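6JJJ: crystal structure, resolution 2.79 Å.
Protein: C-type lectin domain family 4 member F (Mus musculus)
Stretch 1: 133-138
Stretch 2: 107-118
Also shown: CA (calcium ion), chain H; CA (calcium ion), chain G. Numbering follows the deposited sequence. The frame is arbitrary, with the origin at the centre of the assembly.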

ATOM      1  N   GLN A 133      -8.084  24.872   8.719  1.00115.96           N
ATOM      2  CA  GLN A 133      -7.278  25.483   7.673  1.00127.37           C
ATOM      3  C   GLN A 133      -6.133  26.313   8.232  1.00112.79           C
ATOM      4  O   GLN A 133      -5.214  26.651   7.479  1.00111.92           O
ATOM      5  CB  GLN A 133      -8.128  26.377   6.759  1.00154.74           C
ATOM      6  CG  GLN A 133      -8.748  25.644   5.592  1.00176.05           C
ATOM      7  CD  GLN A 133      -9.044  26.572   4.428  1.00193.02           C
ATOM      8  OE1 GLN A 133      -8.813  27.780   4.505  1.00201.44           O
ATOM      9  NE2 GLN A 133      -9.486  25.997   3.315  1.00195.81           N
ATOM     10  N   GLN A 134      -6.163  26.648   9.517  1.00155.34           N
ATOM     11  CA  GLN A 134      -5.065  27.311  10.200  1.00143.10           C
ATOM     12  C   GLN A 134      -5.186  26.909  11.664  1.00136.18           C
ATOM     13  O   GLN A 134      -6.262  26.522  12.129  1.00136.62           O
ATOM     14  CB  GLN A 134      -5.120  28.830  10.002  1.00140.80           C
ATOM     15  CG  GLN A 134      -4.876  29.274   8.543  1.00136.65           C
ATOM     16  CD  GLN A 134      -4.409  30.714   8.439  1.00133.13           C
ATOM     17  OE1 GLN A 134      -4.837  31.569   9.210  1.00136.75           O
ATOM     18  NE2 GLN A 134      -3.596  31.004   7.427  1.00121.62           N
ATOM     19  N   TRP A 135      -4.076  26.989  12.386  1.00116.48           N
ATOM     20  CA  TRP A 135      -4.051  26.466  13.743  1.00109.85           C
ATOM     21  C   TRP A 135      -5.041  27.204  14.639  1.00110.87           C
ATOM     22  O   TRP A 135      -5.415  28.350  14.389  1.00120.84           O
ATOM     23  CB  TRP A 135      -2.654  26.585  14.340  1.00106.17           C
ATOM     24  CG  TRP A 135      -1.615  25.856  13.581  1.00103.65           C
ATOM     25  CD1 TRP A 135      -1.808  25.008  12.532  1.00103.23           C
ATOM     26  CD2 TRP A 135      -0.205  25.902  13.809  1.00101.50           C
ATOM     27  NE1 TRP A 135      -0.604  24.524  12.088  1.00 99.23           N
ATOM     28  CE2 TRP A 135       0.396  25.057  12.857  1.00101.77           C
ATOM     29  CE3 TRP A 135       0.607  26.576  14.724  1.00103.04           C
ATOM     30  CZ2 TRP A 135       1.773  24.867  12.795  1.00 96.90           C
ATOM     31  CZ3 TRP A 135       1.973  26.388  14.661  1.00102.02           C
ATOM     32  CH2 TRP A 135       2.544  25.539  13.704  1.00 98.12           C
ATOM     33  N   ASN A 136      -5.471  26.520  15.698  1.00106.47           N
ATOM     34  CA  ASN A 136      -6.263  27.142  16.751  1.00103.64           C
ATOM     35  C   ASN A 136      -5.986  26.395  18.046  1.00104.86           C
ATOM     36  O   ASN A 136      -6.097  25.166  18.086  1.00105.20           O
ATOM     37  CB  ASN A 136      -7.763  27.110  16.437  1.00100.33           C
ATOM     38  CG  ASN A 136      -8.613  27.520  17.628  1.00 96.91           C
ATOM     39  OD1 ASN A 136      -8.265  28.445  18.365  1.00105.04           O
ATOM     40  ND2 ASN A 136      -9.731  26.827  17.826  1.00 89.54           N
ATOM     41  N   ASP A 137      -5.596  27.122  19.092  1.00110.44           N
ATOM     42  CA  ASP A 137      -5.439  26.493  20.397  1.00106.14           C
ATOM     43  C   ASP A 137      -6.818  26.163  20.962  1.00108.73           C
ATOM     44  O   ASP A 137      -7.790  26.892  20.745  1.00111.11           O
ATOM     45  CB  ASP A 137      -4.641  27.387  21.348  1.00101.30           C
ATOM     46  CG  ASP A 137      -5.380  28.639  21.760  1.00100.82           C
ATOM     47  OD1 ASP A 137      -6.289  29.087  21.034  1.00 99.25           O
ATOM     48  OD2 ASP A 137      -5.027  29.179  22.830  1.00 95.44           O
ATOM     49  N   MET A 138      -6.907  25.039  21.669  1.00 94.20           N
ATOM     50  CA  MET A 138      -8.195  24.464  22.027  1.00 94.76           C
ATOM     51  C   MET A 138      -8.086  23.785  23.383  1.00100.30           C
ATOM     52  O   MET A 138      -6.994  23.452  23.849  1.00105.21           O
ATOM     53  CB  MET A 138      -8.655  23.467  20.950  1.00 92.25           C
ATOM     54  CG  MET A 138      -9.982  22.799  21.216  1.00 91.72           C
ATOM     55  SD  MET A 138     -11.316  24.013  21.320  1.00 95.54           S
ATOM     56  CE  MET A 138     -12.650  23.001  21.948  1.00 98.29           C
TER
HETATM   57 CA    CA H 602      -9.052  29.164  20.570  1.00101.46          CA
HETATM   58 CA    CA G 601      -2.444  27.909  26.346  1.00110.80          CA
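Stretch 2 (107-118) KGFWGKNQPDNW

Stretch 2 (107-118) has no regular helix or strand and runs as an irregular loop along the strand that ends stretch 1, burying 572 Å² between them. Its course follows the strand in the same order: Phe109 lies by Gln134 (CA to CA 5.0 Å), Trp110 by Trp135 (CA to CA 4.5 Å) and Pro115 by Asp137 (CA to CA 5.5 Å). One beta bridge, Trp135 with Trp110, joins the backbones. It rests on a very short hydrogen bond from Trp135 N to Phe109 O (2.5 Å) and a weak one from Gly111 N to Trp135 O (3.3 Å). Gly108 has a positive phi (74°), which favours glycine, and Phe109 turns the chain (-71/-17) before Trp110 extends at -84/158.

The CA-to-CB bond of Trp135 points toward the loop, with chi1 m (-60°) and chi2 -8°, and its indole has Phe109 CB over one face and Trp110 at its edge. Phe109, also m, sets its CB over the indole face, 3.9 Å from the centroid of the five-membered ring of Trp135; its own ring meets the six-membered ring of Trp135 obliquely, planes at 49°. The CA-to-CB bond of Trp110 points away from the strand, yet chi1 m (-59°) and chi2 92° bring the indole back, so that the edge of Trp135 faces it at 79°, with Trp135 CE3 3.5 Å from Trp110 CE2. Trp135 CB also sits over the six-membered ring of Trp110, 4.2 Å from its centroid. Gln134, m then t, extends across the loop backbone, with its CB 3.0 Å from Phe109 O.

Beyond Gly111 the contact becomes polar and centres on calcium. A cis peptide bond precedes Pro115, whose CB packs 3.5 Å from Asp137 OD2. The CA-to-CB bond of Asp137 points toward the loop, and chi1 p (69°) sets the carboxylate against the backbone NH groups of Asp116 and Asn117: OD2 accepts a hydrogen bond from Asn117 N (2.8 Å), and OD1 a weak one from Asp116 N (3.4 Å). The chain H calcium gathers both stretches, bound by Asp116 OD1 (2.5 Å), Asn136 OD1 (2.5 Å), Asp137 O (2.6 Å) and Asp137 OD1 (2.8 Å). The shared ion accounts for the 2.7 Å approach of Asp116 OD1 to Asp137 OD1, two oxygens that would otherwise repel. Asn136 starts away from the loop, but chi1 t (170°) carries its OD1 to the metal; Asp116, p, likewise swings its end inward, while its OD2 accepts a hydrogen bond from a calcium-bound water (Asp116 OD2 to water O 2.9 Å). Asn117, t, directs OD1 to the chain G calcium instead.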

ATOM      1  N   LYS A 107       3.956  31.085  12.304  1.00136.56           N
ATOM      2  CA  LYS A 107       3.115  32.233  12.104  1.00123.50           C
ATOM      3  C   LYS A 107       2.424  32.119  10.795  1.00128.70           C
ATOM      4  O   LYS A 107       2.780  31.331   9.977  1.00122.51           O
ATOM      5  CB  LYS A 107       3.943  33.493  12.130  1.00115.78           C
ATOM      6  N   GLY A 108       1.401  32.893  10.609  1.00126.14           N
ATOM      7  CA  GLY A 108       0.604  32.785   9.402  1.00141.85           C
ATOM      8  C   GLY A 108      -0.252  31.543   9.456  1.00139.24           C
ATOM      9  O   GLY A 108      -1.396  31.543   8.996  1.00139.95           O
ATOM     10  N   PHE A 109       0.291  30.471  10.039  1.00130.40           N
ATOM     11  CA  PHE A 109      -0.469  29.243  10.217  1.00133.52           C
ATOM     12  C   PHE A 109      -1.546  29.394  11.283  1.00138.44           C
ATOM     13  O   PHE A 109      -2.454  28.560  11.350  1.00142.23           O
ATOM     14  CB  PHE A 109       0.463  28.092  10.602  1.00131.83           C
ATOM     15  CG  PHE A 109       1.540  27.817   9.592  1.00126.79           C
ATOM     16  CD1 PHE A 109       1.337  28.071   8.244  1.00122.60           C
ATOM     17  CD2 PHE A 109       2.754  27.285   9.992  1.00125.15           C
ATOM     18  CE1 PHE A 109       2.334  27.817   7.319  1.00118.70           C
ATOM     19  CE2 PHE A 109       3.751  27.023   9.073  1.00121.29           C
ATOM     20  CZ  PHE A 109       3.542  27.288   7.735  1.00118.38           C
ATOM     21  N   TRP A 110      -1.459  30.422  12.121  1.00145.17           N
ATOM     22  CA  TRP A 110      -2.488  30.672  13.115  1.00138.80           C
ATOM     23  C   TRP A 110      -3.638  31.468  12.503  1.00127.70           C
ATOM     24  O   TRP A 110      -3.482  32.161  11.493  1.00121.52           O
ATOM     25  CB  TRP A 110      -1.933  31.450  14.308  1.00133.74           C
ATOM     26  CG  TRP A 110      -0.810  30.794  15.042  1.00123.19           C
ATOM     27  CD1 TRP A 110       0.524  30.949  14.811  1.00118.36           C
ATOM     28  CD2 TRP A 110      -0.925  29.895  16.152  1.00114.18           C
ATOM     29  NE1 TRP A 110       1.250  30.197  15.703  1.00115.61           N
ATOM     30  CE2 TRP A 110       0.383  29.539  16.537  1.00113.16           C
ATOM     31  CE3 TRP A 110      -2.007  29.354  16.855  1.00109.70           C
ATOM     32  CZ2 TRP A 110       0.639  28.665  17.591  1.00108.89           C
ATOM     33  CZ3 TRP A 110      -1.751  28.485  17.900  1.00104.70           C
ATOM     34  CH2 TRP A 110      -0.439  28.150  18.259  1.00104.71           C
ATOM     35  N   GLY A 111      -4.804  31.369  13.139  1.00118.66           N
ATOM     36  CA  GLY A 111      -5.944  32.176  12.750  1.00123.91           C
ATOM     37  C   GLY A 111      -5.619  33.655  12.741  1.00129.09           C
ATOM     38  O   GLY A 111      -4.550  34.059  13.211  1.00125.90           O
ATOM     39  N   LYS A 112      -6.530  34.475  12.207  1.00194.48           N
ATOM     40  CA  LYS A 112      -6.261  35.905  12.099  1.00205.91           C
ATOM     41  C   LYS A 112      -5.941  36.516  13.460  1.00213.94           C
ATOM     42  O   LYS A 112      -5.114  37.430  13.558  1.00215.08           O
ATOM     43  CB  LYS A 112      -7.455  36.615  11.462  1.00202.34           C
ATOM     44  CG  LYS A 112      -7.680  36.269  10.000  1.00196.72           C
ATOM     45  CD  LYS A 112      -8.785  37.125   9.395  1.00187.76           C
ATOM     46  CE  LYS A 112      -8.972  36.837   7.914  1.00180.92           C
ATOM     47  NZ  LYS A 112     -10.019  37.715   7.319  1.00175.55           N
ATOM     48  N   ASN A 113      -6.593  36.035  14.518  1.00134.32           N
ATOM     49  CA  ASN A 113      -6.276  36.415  15.898  1.00135.48           C
ATOM     50  C   ASN A 113      -6.234  35.116  16.705  1.00135.89           C
ATOM     51  O   ASN A 113      -7.252  34.674  17.245  1.00137.98           O
ATOM     52  CB  ASN A 113      -7.280  37.432  16.465  1.00133.42           C
ATOM     53  CG  ASN A 113      -8.723  36.996  16.302  1.00128.12           C
ATOM     54  OD1 ASN A 113      -9.257  36.253  17.126  1.00123.97           O
ATOM     55  ND2 ASN A 113      -9.368  37.476  15.245  1.00128.60           N
ATOM     56  N   GLN A 114      -5.050  34.496  16.777  1.00113.17           N
ATOM     57  CA  GLN A 114      -4.885  33.192  17.409  1.00110.57           C
ATOM     58  C   GLN A 114      -3.399  33.002  17.688  1.00111.75           C
ATOM     59  O   GLN A 114      -2.581  33.444  16.873  1.00115.35           O
ATOM     60  CB  GLN A 114      -5.409  32.076  16.499  1.00108.19           C
ATOM     61  CG  GLN A 114      -5.969  30.853  17.214  1.00109.31           C
ATOM     62  CD  GLN A 114      -7.086  31.183  18.182  1.00113.06           C
ATOM     63  OE1 GLN A 114      -6.840  31.471  19.352  1.00113.81           O
ATOM     64  NE2 GLN A 114      -8.323  31.145  17.700  1.00115.60           N
ATOM     65  N   PRO A 115      -3.018  32.359  18.801  1.00128.33           N
ATOM     66  CA  PRO A 115      -3.865  31.761  19.841  1.00125.66           C
ATOM     67  C   PRO A 115      -4.550  32.783  20.747  1.00121.84           C
ATOM     68  O   PRO A 115      -4.024  33.873  20.970  1.00121.29           O
ATOM     69  CB  PRO A 115      -2.879  30.908  20.654  1.00127.58           C
ATOM     70  CG  PRO A 115      -1.559  31.604  20.479  1.00127.83           C
ATOM     71  CD  PRO A 115      -1.577  32.175  19.081  1.00128.30           C
ATOM     72  N   ASP A 116      -5.721  32.413  21.271  1.00121.63           N
ATOM     73  CA  ASP A 116      -6.462  33.265  22.186  1.00122.77           C
ATOM     74  C   ASP A 116      -6.502  32.727  23.608  1.00123.16           C
ATOM     75  O   ASP A 116      -6.728  33.506  24.538  1.00124.96           O
ATOM     76  CB  ASP A 116      -7.904  33.454  21.687  1.00121.90           C
ATOM     77  CG  ASP A 116      -8.629  32.138  21.493  1.00119.11           C
ATOM     78  OD1 ASP A 116      -7.993  31.080  21.684  1.00117.68           O
ATOM     79  OD2 ASP A 116      -9.828  32.161  21.137  1.00116.93           O
ATOM     80  N   ASN A 117      -6.293  31.426  23.797  1.00125.61           N
ATOM     81  CA  ASN A 117      -6.314  30.819  25.127  1.00120.33           C
ATOM     82  C   ASN A 117      -7.672  31.031  25.792  1.00116.25           C
ATOM     83  O   ASN A 117      -7.762  31.383  26.971  1.00113.27           O
ATOM     84  CB  ASN A 117      -5.188  31.365  26.007  1.00116.40           C
ATOM     85  CG  ASN A 117      -4.836  30.426  27.139  1.00107.71           C
ATOM     86  OD1 ASN A 117      -4.882  29.204  26.982  1.00101.47           O
ATOM     87  ND2 ASN A 117      -4.483  30.988  28.291  1.00107.58           N
ATOM     88  N   TRP A 118      -8.737  30.824  25.021  1.00132.49           N
ATOM     89  CA  TRP A 118     -10.084  31.110  25.492  1.00129.76           C
ATOM     90  C   TRP A 118     -10.399  30.281  26.733  1.00130.56           C
ATOM     91  O   TRP A 118      -9.914  29.159  26.899  1.00130.57           O
ATOM     92  CB  TRP A 118     -11.090  30.814  24.380  1.00126.78           C
ATOM     93  CG  TRP A 118     -12.432  31.423  24.588  1.00125.07           C
ATOM     94  CD1 TRP A 118     -12.742  32.753  24.565  1.00124.14           C
ATOM     95  CD2 TRP A 118     -13.660  30.729  24.836  1.00124.22           C
ATOM     96  NE1 TRP A 118     -14.086  32.928  24.789  1.00125.25           N
ATOM     97  CE2 TRP A 118     -14.672  31.701  24.960  1.00127.21           C
ATOM     98  CE3 TRP A 118     -14.000  29.380  24.970  1.00124.48           C
ATOM     99  CZ2 TRP A 118     -16.000  31.368  25.212  1.00130.91           C
ATOM    100  CZ3 TRP A 118     -15.322  29.051  25.219  1.00125.42           C
ATOM    101  CH2 TRP A 118     -16.304  30.041  25.336  1.00129.29           C
TER
HETATM  102  O   HOH W   1     -11.091  29.860  19.807  1.00122.79           O